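Local coordinates for protein adenosine kinase (Trypanosoma brucei brucei, PDB 4N09) that probably catalyses the magnesium-dependent transfer of a phosphate from ATP to adenosine, giving AMP and ADP in purine salvage, at residues 18-23 with 124-129; 40-45 with 139-144; 197-202 with 220-225; 245-250 with 262-267. All coordinates share one frame; numbering follows the deposited sequence.

How the interactions relate
Interactions 1 and 2 lie in the same small sheet, with centres 10 Å apart, and both line the adenosine pocket. Strands 124-131 and 134-140 join them: Ala125 O lies 2.7 Å from Asp140 N, a probable hydrogen bond. Interactions 3 and 4 share the large central sheet, also with centres 10 Å apart. There Ala224 O lies 2.8 Å from Thr267 N, and each contact ends in a residue that binds ADP. Interactions 1 and 4 fall on opposite sides of the chain's centre, their centres 31 Å apart. Interactions 2 and 3 come within about 5 Å at their nearest atoms without touching. The two pairs thus serve the nucleoside and the nucleotide respectively.

Interaction 1. Residues 18-23 with 124-129; sequences LLDVSA and GACAVC. With ADN (adenosine), chain E.
Asp20 and Cys126 pair across two parallel strands and both reach the ribose of adenosine. Asp20 CG stands anti to its own carbonyl carbon (chi1 -73°), which turns the carboxylate toward the ribose hydroxyls. Its two oxygens divide them. OD1 accepts from ADN O2' at 2.6 Å and OD2 accepts from ADN O3' at 2.8 Å, a fork that would fix the rotation of the carboxylate. The side chain of Val128 packs beside Asp20 CB. Cys126 SG approaches C8 and C2' of the nucleoside. Leu18 extends along the same face, and its CD1 meets the base at ADN N3, 3.6 Å away. Its other methyl, CD2, lies over the backbone of Gly124.

Leu19, Val21, Ala125 and Ala127 point to the other face, towards helices 50-55 and 97-109 and Tyr62. The backbones are laced by parallel-sheet bonds such as Val21 N to Cys126 O, 2.8 Å and nearly straight at 174°. Asp20 thus holds the ribose from a small sheet beside the main domain, with Leu18 and Cys126 packed against the nucleoside, as in the lid of ribokinase-like PfkB kinases.

Interaction 2. Residues 40-45 with 139-144; sequences AILLSE and ADLGAA. With ADN (adenosine), chain E.
Ile41 offers its carbonyl to Ala139 and so begins a short parallel pairing. Ala139 N donates to Ile41 O at 3.0 Å, with an N-H...O angle of 164°. The side chain of Ile41 points away from segment 139-144 and packs on Leu35 and Gln47.

Leu42 comes next, paired with Ala139, and its side chain leaves the sheet on the adenosine side. CG is anti to the carbonyl carbon (chi1 -64°), and the extended chain carries CD2 to the amino group of the base, 3.6 Å from ADN N6. The same methyl meets Leu141 CD1 at 3.9 Å, where the two leucines cross obliquely. Ala139 CB completes this apolar group from the neighbouring strand, 3.5 Å from ADN N7. Three aliphatic side chains therefore border the imidazole and amino side of the adenine.

Leu43 closes the pairing. Its N donates to Ala139 O at 2.9 Å. Its side chain takes a different course, with CG anti to the backbone N (chi1 -175°). CD2 then rests against the carboxylate carbon of Asp140, at 3.9 Å.

Beyond this point the segments part. Strand 40-42 is an outermost strand of the five-stranded sheet, next to strand 134-140. On its other flank strand 134-140 runs antiparallel to strand 124-131, and Asp140 is bonded through its backbone to Ala125.

Interaction 3. Residues 197-202 with 220-225; sequences INLSAP and DIIVAN. With ADP (adenosine-5'-diphosphate), chain F; EDO (1,2-ethanediol), chain G.
This is a parallel strand pairing between the C-terminal end of strand 194-198 and strand 221-225, in the large central sheet of the ribokinase-like fold. Ile197 uses both of its backbone polar groups: its N donates to Ile221 O at 2.9 Å, and its O accepts from Val223 N at 2.8 Å. Leu199 N then donates to Val223 O, more bent at 145°, as segment 197-202 leaves its strand.

Leu199 carries the side-chain packing. Its CG lies anti to the carbonyl carbon (chi1 -64°), which lays the branch against segment 220-225. CD1 touches Ala224 CB at 3.6 Å, and CD2 makes a longer contact with Ile222 CG2.

Asn198 serves the turn instead. Its OD1 accepts from Ser200 N at 3.0 Å, closing an Asx turn, while its ND2 is bonded to Tyr168 OH. A 1,2-ethanediol, probably from the crystallisation liquor, lies close to Asn198 OD1.

Asn225 is the N-cap of the helix that follows. Its OD1 accepts from Glu228 N, which holds the amide so that ND2 can donate to ADP O1B at 3.1 Å. That bond is nearly straight, at 164°. One side chain thus both caps the helix and contacts the beta-phosphate.

Strand 221-225 is flanked by strands 194-198 and 263-268. Met305 of helix 300-312 packs on Asn198 and Val223, while Phe232 and Glu228 of helix 226-236 touch Leu199.

Interaction 4. Residues 245-250 with 262-267; sequences EIARRA and RVVVFT. With ADP (adenosine-5'-diphosphate), chain F.
Phe266 turns one edge of its ring to the helix, with CE2 3.7 Å from Ala247 CB and 3.6 Å from Ala247 N. This is helix-on-sheet packing of the alpha/beta ribokinase-like fold. Helix 245-250 runs at 156° to strand 263-267, close to antiparallel, with the two axes 8.2 Å apart.

The side chains of Ile246 and Phe266 cross at about a right angle, and Ile246 CG2 lies 3.9 Å from Phe266 CE2. Within the strand, Val264 CG1 sits over one face of the same ring, offset toward the rim. Val264 also faces the helix through both methyls. CG1 is anti to the backbone N (chi1 177°) and meets Ala247 CB, while CG2 meets Ala250 CB at 3.8 Å. The small alanines probably let the helix axis come this close to the strand.

Arg262, bent at chi2 and chi3, is held mainly by backbone carbonyls: NE by Thr219, NH1 by Pro255 and NH2 by Val254. NH2 adds a weak bond to Ala250 O at 2.9 Å. On the outer side of the helix, Glu245 forms salt bridges with Arg248 and Arg249, and Arg249 makes a cation-pi contact with Trp238.

At the far end of the segment the strand reaches the nucleotide, where Thr267 OG1 donates to ADP O2A at 2.8 Å.

Interaction 1. Residues 18-23 with 124-129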
# COMPACT_ATOMS: atom_id res chain seq x y z
N LEU A 18 2.46 -11.06 0.08
CA LEU A 18 1.43 -12.08 -0.08
C LEU A 18 1.34 -12.48 -1.52
O LEU A 18 1.54 -11.66 -2.41
CB LEU A 18 0.06 -11.55 0.30
CG LEU A 18 -0.08 -10.91 1.67
CD1 LEU A 18 -1.50 -10.39 1.83
CD2 LEU A 18 0.27 -11.88 2.76
N LEU A 19 1.06 -13.76 -1.74
CA LEU A 19 0.82 -14.26 -3.06
C LEU A 19 -0.66 -14.19 -3.33
O LEU A 19 -1.44 -14.74 -2.56
CB LEU A 19 1.28 -15.70 -3.18
CG LEU A 19 1.25 -16.13 -4.65
CD1 LEU A 19 2.64 -16.12 -5.27
CD2 LEU A 19 0.60 -17.50 -4.76
N ASP A 20 -1.03 -13.53 -4.41
CA ASP A 20 -2.42 -13.39 -4.78
C ASP A 20 -2.89 -14.61 -5.58
O ASP A 20 -2.32 -14.95 -6.64
CB ASP A 20 -2.68 -12.11 -5.58
CG ASP A 20 -2.63 -10.86 -4.73
OD1 ASP A 20 -2.66 -10.96 -3.48
OD2 ASP A 20 -2.58 -9.75 -5.31
N VAL A 21 -3.94 -15.24 -5.06
CA VAL A 21 -4.56 -16.38 -5.69
C VAL A 21 -5.94 -15.95 -6.15
O VAL A 21 -6.83 -15.72 -5.35
CB VAL A 21 -4.68 -17.55 -4.70
CG1 VAL A 21 -5.33 -18.74 -5.39
CG2 VAL A 21 -3.32 -17.93 -4.13
N SER A 22 -6.08 -15.83 -7.46
CA SER A 22 -7.19 -15.13 -8.06
C SER A 22 -8.11 -15.93 -8.97
O SER A 22 -7.61 -16.76 -9.73
CB SER A 22 -6.58 -14.05 -8.93
OG SER A 22 -7.56 -13.10 -9.20
N ALA A 23 -9.41 -15.60 -8.97
CA ALA A 23 -10.39 -16.28 -9.81
C ALA A 23 -11.70 -15.53 -9.93
O ALA A 23 -12.11 -14.81 -9.00
CB ALA A 23 -10.68 -17.64 -9.24
N GLY A 124 2.59 -16.03 3.07
CA GLY A 124 1.19 -15.57 3.09
C GLY A 124 0.56 -15.52 1.71
O GLY A 124 1.25 -15.52 0.69
N ALA A 125 -0.76 -15.50 1.69
CA ALA A 125 -1.48 -15.53 0.45
C ALA A 125 -2.77 -14.76 0.61
O ALA A 125 -3.32 -14.70 1.69
CB ALA A 125 -1.76 -16.97 0.03
N CYS A 126 -3.26 -14.20 -0.50
CA CYS A 126 -4.50 -13.46 -0.50
C CYS A 126 -5.46 -14.04 -1.53
O CYS A 126 -5.12 -14.17 -2.71
CB CYS A 126 -4.22 -12.00 -0.84
SG CYS A 126 -5.66 -10.94 -0.62
N ALA A 127 -6.65 -14.39 -1.10
CA ALA A 127 -7.67 -14.87 -2.02
C ALA A 127 -8.31 -13.68 -2.69
O ALA A 127 -8.84 -12.81 -2.02
CB ALA A 127 -8.71 -15.69 -1.26
N VAL A 128 -8.25 -13.62 -4.01
CA VAL A 128 -8.84 -12.51 -4.70
C VAL A 128 -9.97 -12.95 -5.59
O VAL A 128 -9.78 -13.68 -6.56
CB VAL A 128 -7.83 -11.49 -5.32
CG1 VAL A 128 -6.36 -11.86 -5.09
CG2 VAL A 128 -8.12 -11.13 -6.76
N CYS A 129 -11.15 -12.48 -5.24
CA CYS A 129 -12.39 -12.89 -5.88
C CYS A 129 -12.88 -11.85 -6.85
O CYS A 129 -13.30 -10.78 -6.44
CB CYS A 129 -13.44 -13.12 -4.81
SG CYS A 129 -12.84 -14.18 -3.52
O5' ADN E . -4.26 -3.57 -3.29
C5' ADN E . -4.62 -4.95 -3.33
C4' ADN E . -3.54 -5.77 -2.68
O4' ADN E . -3.82 -5.84 -1.30
C3' ADN E . -3.48 -7.21 -3.13
O3' ADN E . -2.36 -7.27 -3.99
C2' ADN E . -3.28 -8.02 -1.85
O2' ADN E . -2.18 -8.97 -1.85
C1' ADN E . -3.04 -6.93 -0.83
N9 ADN E . -3.52 -7.16 0.53
C8 ADN E . -4.79 -7.41 0.89
N7 ADN E . -4.93 -7.52 2.23
C5 ADN E . -3.69 -7.33 2.70
C6 ADN E . -3.12 -7.32 4.03
N6 ADN E . -3.91 -7.52 5.09
N1 ADN E . -1.81 -7.07 4.10
C2 ADN E . -1.03 -6.84 3.01
N3 ADN E . -1.49 -6.84 1.76
C4 ADN E . -2.78 -7.07 1.59

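Interaction 2. Residues 40-45 with 139-144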
# COMPACT_ATOMS: atom_id res chain seq x y z
N ALA A 40 -11.56 -5.67 1.67
CA ALA A 40 -10.49 -6.54 2.11
C ALA A 40 -10.71 -6.87 3.57
O ALA A 40 -11.07 -5.99 4.34
CB ALA A 40 -9.14 -5.87 1.92
N ILE A 41 -10.49 -8.13 3.94
CA ILE A 41 -10.52 -8.58 5.35
C ILE A 41 -9.37 -9.53 5.59
O ILE A 41 -8.66 -9.92 4.65
CB ILE A 41 -11.82 -9.33 5.71
CG1 ILE A 41 -11.99 -10.56 4.84
CG2 ILE A 41 -13.02 -8.41 5.55
CD1 ILE A 41 -13.02 -11.53 5.36
N LEU A 42 -9.17 -9.88 6.85
CA LEU A 42 -8.25 -10.94 7.20
C LEU A 42 -9.04 -12.24 7.27
O LEU A 42 -10.19 -12.26 7.73
CB LEU A 42 -7.58 -10.63 8.54
CG LEU A 42 -6.68 -9.40 8.63
CD1 LEU A 42 -6.13 -9.26 10.04
CD2 LEU A 42 -5.51 -9.45 7.65
N LEU A 43 -8.42 -13.34 6.83
CA LEU A 43 -9.04 -14.66 6.94
C LEU A 43 -9.51 -14.93 8.35
O LEU A 43 -8.75 -14.78 9.30
CB LEU A 43 -8.06 -15.76 6.56
CG LEU A 43 -8.66 -17.17 6.52
CD1 LEU A 43 -9.68 -17.28 5.40
CD2 LEU A 43 -7.58 -18.24 6.33
N SER A 44 -10.77 -15.33 8.49
CA SER A 44 -11.32 -15.74 9.78
C SER A 44 -11.93 -17.14 9.66
O SER A 44 -11.88 -17.75 8.58
CB SER A 44 -12.37 -14.73 10.27
OG SER A 44 -13.59 -14.87 9.57
N GLU A 45 -12.51 -17.65 10.75
CA GLU A 45 -13.23 -18.93 10.74
C GLU A 45 -14.29 -18.91 9.64
O GLU A 45 -14.40 -19.84 8.84
CB GLU A 45 -13.88 -19.22 12.11
N ALA A 139 -7.15 -12.02 3.14
CA ALA A 139 -5.71 -12.12 3.30
C ALA A 139 -5.38 -13.09 4.40
O ALA A 139 -5.91 -12.99 5.50
CB ALA A 139 -5.10 -10.77 3.61
N ASP A 140 -4.56 -14.07 4.05
CA ASP A 140 -4.06 -15.03 5.00
C ASP A 140 -2.56 -14.79 5.15
O ASP A 140 -1.75 -15.33 4.40
CB ASP A 140 -4.35 -16.46 4.54
CG ASP A 140 -3.81 -17.52 5.50
OD1 ASP A 140 -3.34 -17.16 6.61
OD2 ASP A 140 -3.85 -18.71 5.13
N LEU A 141 -2.20 -13.99 6.16
CA LEU A 141 -0.84 -13.50 6.32
C LEU A 141 0.21 -14.58 6.47
O LEU A 141 1.32 -14.43 5.97
CB LEU A 141 -0.78 -12.56 7.51
CG LEU A 141 -1.02 -11.08 7.26
CD1 LEU A 141 -2.13 -10.80 6.27
CD2 LEU A 141 -1.26 -10.33 8.55
N GLY A 142 -0.11 -15.67 7.16
CA GLY A 142 0.89 -16.70 7.42
C GLY A 142 2.21 -16.13 7.96
O GLY A 142 2.24 -15.50 9.02
N ALA A 143 3.29 -16.32 7.19
CA ALA A 143 4.64 -15.88 7.58
C ALA A 143 4.78 -14.39 7.81
O ALA A 143 5.58 -13.95 8.65
CB ALA A 143 5.62 -16.27 6.50
N ALA A 144 4.03 -13.60 7.05
CA ALA A 144 4.08 -12.15 7.21
C ALA A 144 3.78 -11.79 8.64
O ALA A 144 4.28 -10.79 9.13
CB ALA A 144 3.10 -11.45 6.26
O5' ADN E . -4.26 -3.57 -3.29
C5' ADN E . -4.62 -4.95 -3.33
C4' ADN E . -3.54 -5.77 -2.68
O4' ADN E . -3.82 -5.84 -1.30
C3' ADN E . -3.48 -7.21 -3.13
O3' ADN E . -2.36 -7.27 -3.99
C2' ADN E . -3.28 -8.02 -1.85
O2' ADN E . -2.18 -8.97 -1.85
C1' ADN E . -3.04 -6.93 -0.83
N9 ADN E . -3.52 -7.16 0.53
C8 ADN E . -4.79 -7.41 0.89
N7 ADN E . -4.93 -7.52 2.23
C5 ADN E . -3.69 -7.33 2.70
C6 ADN E . -3.12 -7.32 4.03
N6 ADN E . -3.91 -7.52 5.09
N1 ADN E . -1.81 -7.07 4.10
C2 ADN E . -1.03 -6.84 3.01
N3 ADN E . -1.49 -6.84 1.76
C4 ADN E . -2.78 -7.07 1.59

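Interaction 3. Residues 197-202 with 220-225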
# COMPACT_ATOMS: atom_id res chain seq x y z
N ILE A 197 2.16 7.01 5.55
CA ILE A 197 1.31 5.86 5.81
C ILE A 197 0.04 5.89 4.98
O ILE A 197 -0.44 6.94 4.56
CB ILE A 197 0.96 5.79 7.30
CG1 ILE A 197 1.00 4.36 7.73
CG2 ILE A 197 -0.41 6.38 7.63
CD1 ILE A 197 1.08 4.20 9.22
N ASN A 198 -0.48 4.69 4.76
CA ASN A 198 -1.69 4.42 3.98
C ASN A 198 -2.71 3.90 4.97
O ASN A 198 -2.34 3.14 5.85
CB ASN A 198 -1.34 3.27 3.03
CG ASN A 198 -2.29 3.16 1.88
OD1 ASN A 198 -3.51 3.18 2.04
ND2 ASN A 198 -1.72 3.04 0.69
N LEU A 199 -3.97 4.26 4.87
CA LEU A 199 -4.94 3.72 5.81
C LEU A 199 -5.36 2.30 5.45
O LEU A 199 -5.89 1.58 6.29
CB LEU A 199 -6.15 4.62 5.94
CG LEU A 199 -5.83 6.00 6.52
CD1 LEU A 199 -7.10 6.78 6.77
CD2 LEU A 199 -5.00 5.93 7.79
N SER A 200 -5.10 1.91 4.20
CA SER A 200 -5.24 0.53 3.73
C SER A 200 -6.65 -0.05 3.66
O SER A 200 -7.00 -0.62 2.64
CB SER A 200 -4.33 -0.43 4.53
OG SER A 200 -2.96 -0.14 4.30
N ALA A 201 -7.42 0.02 4.74
CA ALA A 201 -8.76 -0.56 4.76
C ALA A 201 -9.54 -0.09 5.96
O ALA A 201 -8.96 0.17 7.01
CB ALA A 201 -8.66 -2.06 4.82
N PRO A 202 -10.88 0.00 5.83
CA PRO A 202 -11.74 0.42 6.92
C PRO A 202 -11.52 -0.39 8.17
O PRO A 202 -11.59 0.16 9.26
CB PRO A 202 -13.12 0.15 6.37
CG PRO A 202 -12.97 0.43 4.92
CD PRO A 202 -11.64 -0.17 4.59
N ASP A 220 4.12 12.00 8.75
CA ASP A 220 4.15 13.26 8.03
C ASP A 220 3.07 13.29 6.96
O ASP A 220 2.46 14.32 6.73
CB ASP A 220 5.54 13.47 7.40
CG ASP A 220 6.64 13.55 8.45
OD1 ASP A 220 6.65 14.56 9.20
OD2 ASP A 220 7.48 12.62 8.53
N ILE A 221 2.92 12.18 6.23
CA ILE A 221 1.93 12.12 5.17
C ILE A 221 0.97 10.97 5.40
O ILE A 221 1.39 9.83 5.54
CB ILE A 221 2.58 11.95 3.79
CG1 ILE A 221 3.50 13.14 3.53
CG2 ILE A 221 1.52 11.86 2.70
CD1 ILE A 221 3.92 13.30 2.08
N ILE A 222 -0.31 11.27 5.32
CA ILE A 222 -1.33 10.26 5.45
C ILE A 222 -2.09 10.15 4.15
O ILE A 222 -2.65 11.13 3.68
CB ILE A 222 -2.35 10.64 6.52
CG1 ILE A 222 -1.68 10.74 7.87
CG2 ILE A 222 -3.45 9.60 6.59
CD1 ILE A 222 -2.56 11.45 8.87
N VAL A 223 -2.18 8.94 3.63
CA VAL A 223 -2.85 8.70 2.37
C VAL A 223 -3.98 7.71 2.53
O VAL A 223 -3.86 6.75 3.26
CB VAL A 223 -1.88 8.11 1.35
CG1 VAL A 223 -2.59 7.97 0.01
CG2 VAL A 223 -0.67 9.00 1.21
N ALA A 224 -5.09 7.97 1.86
CA ALA A 224 -6.21 7.07 1.90
C ALA A 224 -7.15 7.30 0.76
O ALA A 224 -7.00 8.26 0.04
CB ALA A 224 -6.96 7.23 3.21
N ASN A 225 -8.13 6.42 0.62
CA ASN A 225 -9.26 6.66 -0.30
C ASN A 225 -10.51 7.18 0.42
O ASN A 225 -10.52 7.37 1.64
CB ASN A 225 -9.58 5.39 -1.10
CG ASN A 225 -10.14 4.29 -0.22
OD1 ASN A 225 -10.80 4.54 0.79
ND2 ASN A 225 -9.92 3.07 -0.62
PB ADP F . -8.42 2.53 -4.24
O1B ADP F . -7.77 2.68 -2.85
O2B ADP F . -7.79 1.49 -5.17
O3B ADP F . -9.94 2.41 -4.25
PA ADP F . -9.09 4.88 -5.71
O1A ADP F . -10.18 3.94 -6.22
O2A ADP F . -9.45 6.18 -4.99
O3A ADP F . -8.08 4.00 -4.83
O5' ADP F . -8.20 5.28 -7.01
C5' ADP F . -6.85 5.66 -6.94
C4' ADP F . -6.62 6.44 -8.19
O4' ADP F . -6.77 5.56 -9.29
C3' ADP F . -7.62 7.57 -8.37
O3' ADP F . -7.22 8.77 -7.69
C2' ADP F . -7.61 7.68 -9.88
O2' ADP F . -6.48 8.40 -10.28
C1' ADP F . -7.39 6.27 -10.36
N9 ADP F . -8.70 5.63 -10.69
C8 ADP F . -9.35 4.77 -9.89
N7 ADP F . -10.49 4.37 -10.47
C5 ADP F . -10.58 4.98 -11.66
C6 ADP F . -11.54 4.98 -12.77
N6 ADP F . -12.65 4.21 -12.69
N1 ADP F . -11.29 5.76 -13.85
C2 ADP F . -10.19 6.51 -13.92
N3 ADP F . -9.28 6.52 -12.94
C4 ADP F . -9.41 5.80 -11.81
C1 EDO G . -4.46 4.82 -1.68
O1 EDO G . -5.52 5.55 -2.35
C2 EDO G . -5.03 3.62 -0.90
O2 EDO G . -5.51 3.96 0.43

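Interaction 4. Residues 245-250 with 262-267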
# COMPACT_ATOMS: atom_id res chain seq x y z
N GLU A 245 -13.35 18.32 4.57
CA GLU A 245 -13.32 18.65 6.00
C GLU A 245 -12.56 17.62 6.83
O GLU A 245 -11.80 17.97 7.69
CB GLU A 245 -14.75 18.82 6.53
CG GLU A 245 -14.84 19.15 8.03
CD GLU A 245 -14.19 20.49 8.43
OE1 GLU A 245 -13.81 21.29 7.55
OE2 GLU A 245 -14.05 20.71 9.64
N ILE A 246 -12.71 16.35 6.51
CA ILE A 246 -11.98 15.31 7.20
C ILE A 246 -10.47 15.52 7.04
O ILE A 246 -9.70 15.37 7.98
CB ILE A 246 -12.38 13.92 6.67
CG1 ILE A 246 -13.87 13.66 6.94
CG2 ILE A 246 -11.58 12.82 7.35
CD1 ILE A 246 -14.46 12.47 6.20
N ALA A 247 -10.03 15.85 5.83
CA ALA A 247 -8.61 16.10 5.57
C ALA A 247 -8.08 17.30 6.37
O ALA A 247 -6.99 17.28 6.93
CB ALA A 247 -8.39 16.32 4.09
N ARG A 248 -8.87 18.36 6.40
CA ARG A 248 -8.56 19.56 7.15
C ARG A 248 -8.33 19.20 8.62
O ARG A 248 -7.33 19.57 9.21
CB ARG A 248 -9.72 20.54 7.01
CG ARG A 248 -9.33 22.00 6.91
CD ARG A 248 -10.58 22.88 6.80
NE ARG A 248 -11.61 22.43 5.85
CZ ARG A 248 -11.86 22.96 4.67
NH1 ARG A 248 -11.15 23.97 4.20
NH2 ARG A 248 -12.85 22.46 3.95
N ARG A 249 -9.24 18.41 9.19
CA ARG A 249 -9.10 18.02 10.58
C ARG A 249 -7.96 17.04 10.82
O ARG A 249 -7.33 17.07 11.87
CB ARG A 249 -10.39 17.44 11.12
CG ARG A 249 -11.50 18.47 11.10
CD ARG A 249 -12.62 18.09 12.04
NE ARG A 249 -13.87 18.70 11.63
CZ ARG A 249 -15.03 18.46 12.23
NH1 ARG A 249 -15.08 17.63 13.29
NH2 ARG A 249 -16.14 19.04 11.77
N ALA A 250 -7.68 16.20 9.83
CA ALA A 250 -6.55 15.31 9.95
C ALA A 250 -5.23 16.07 9.99
O ALA A 250 -4.26 15.62 10.61
CB ALA A 250 -6.55 14.31 8.82
N ARG A 262 2.66 18.15 8.12
CA ARG A 262 1.68 17.11 7.91
C ARG A 262 0.91 17.36 6.63
O ARG A 262 0.48 18.48 6.34
CB ARG A 262 0.75 17.05 9.11
CG ARG A 262 -0.63 16.45 8.87
CD ARG A 262 -0.64 14.93 8.81
NE ARG A 262 -0.04 14.19 9.95
CZ ARG A 262 -0.51 14.16 11.20
NH1 ARG A 262 0.09 13.45 12.16
NH2 ARG A 262 -1.58 14.87 11.51
N VAL A 263 0.74 16.30 5.85
CA VAL A 263 0.03 16.38 4.58
C VAL A 263 -0.98 15.27 4.55
O VAL A 263 -0.71 14.15 5.01
CB VAL A 263 1.01 16.20 3.40
CG1 VAL A 263 0.26 16.20 2.07
CG2 VAL A 263 2.09 17.27 3.43
N VAL A 264 -2.12 15.51 3.93
CA VAL A 264 -3.15 14.48 3.84
C VAL A 264 -3.63 14.37 2.41
O VAL A 264 -4.03 15.36 1.81
CB VAL A 264 -4.32 14.79 4.81
CG1 VAL A 264 -5.44 13.76 4.68
CG2 VAL A 264 -3.83 14.82 6.24
N VAL A 265 -3.64 13.15 1.90
CA VAL A 265 -4.01 12.87 0.52
C VAL A 265 -5.13 11.81 0.49
O VAL A 265 -4.92 10.68 0.90
CB VAL A 265 -2.80 12.33 -0.25
CG1 VAL A 265 -3.13 12.16 -1.71
CG2 VAL A 265 -1.65 13.29 -0.12
N PHE A 266 -6.30 12.20 0.01
CA PHE A 266 -7.41 11.30 -0.09
C PHE A 266 -7.80 11.19 -1.55
O PHE A 266 -8.22 12.18 -2.15
CB PHE A 266 -8.61 11.83 0.68
CG PHE A 266 -8.47 11.81 2.18
CD1 PHE A 266 -7.68 10.86 2.81
CD2 PHE A 266 -9.19 12.72 2.96
CE1 PHE A 266 -7.59 10.82 4.20
CE2 PHE A 266 -9.09 12.70 4.35
CZ PHE A 266 -8.30 11.73 4.97
N THR A 267 -7.68 9.99 -2.11
CA THR A 267 -8.13 9.75 -3.46
C THR A 267 -9.64 9.48 -3.48
O THR A 267 -10.24 9.22 -2.44
CB THR A 267 -7.40 8.57 -4.11
OG1 THR A 267 -7.57 7.39 -3.31
CG2 THR A 267 -5.94 8.88 -4.26
PB ADP F . -8.42 2.53 -4.24
O1B ADP F . -7.77 2.68 -2.85
O2B ADP F . -7.79 1.49 -5.17
O3B ADP F . -9.94 2.41 -4.25
PA ADP F . -9.09 4.88 -5.71
O1A ADP F . -10.18 3.94 -6.22
O2A ADP F . -9.45 6.18 -4.99
O3A ADP F . -8.08 4.00 -4.83
O5' ADP F . -8.20 5.28 -7.01
C5' ADP F . -6.85 5.66 -6.94
C4' ADP F . -6.62 6.44 -8.19
O4' ADP F . -6.77 5.56 -9.29
C3' ADP F . -7.62 7.57 -8.37
O3' ADP F . -7.22 8.77 -7.69
C2' ADP F . -7.61 7.68 -9.88
O2' ADP F . -6.48 8.40 -10.28
C1' ADP F . -7.39 6.27 -10.36
N9 ADP F . -8.70 5.63 -10.69
C8 ADP F . -9.35 4.77 -9.89
N7 ADP F . -10.49 4.37 -10.47
C5 ADP F . -10.58 4.98 -11.66
C6 ADP F . -11.54 4.98 -12.77
N6 ADP F . -12.65 4.21 -12.69
N1 ADP F . -11.29 5.76 -13.85
C2 ADP F . -10.19 6.51 -13.92
N3 ADP F . -9.28 6.52 -12.94
C4 ADP F . -9.41 5.80 -11.81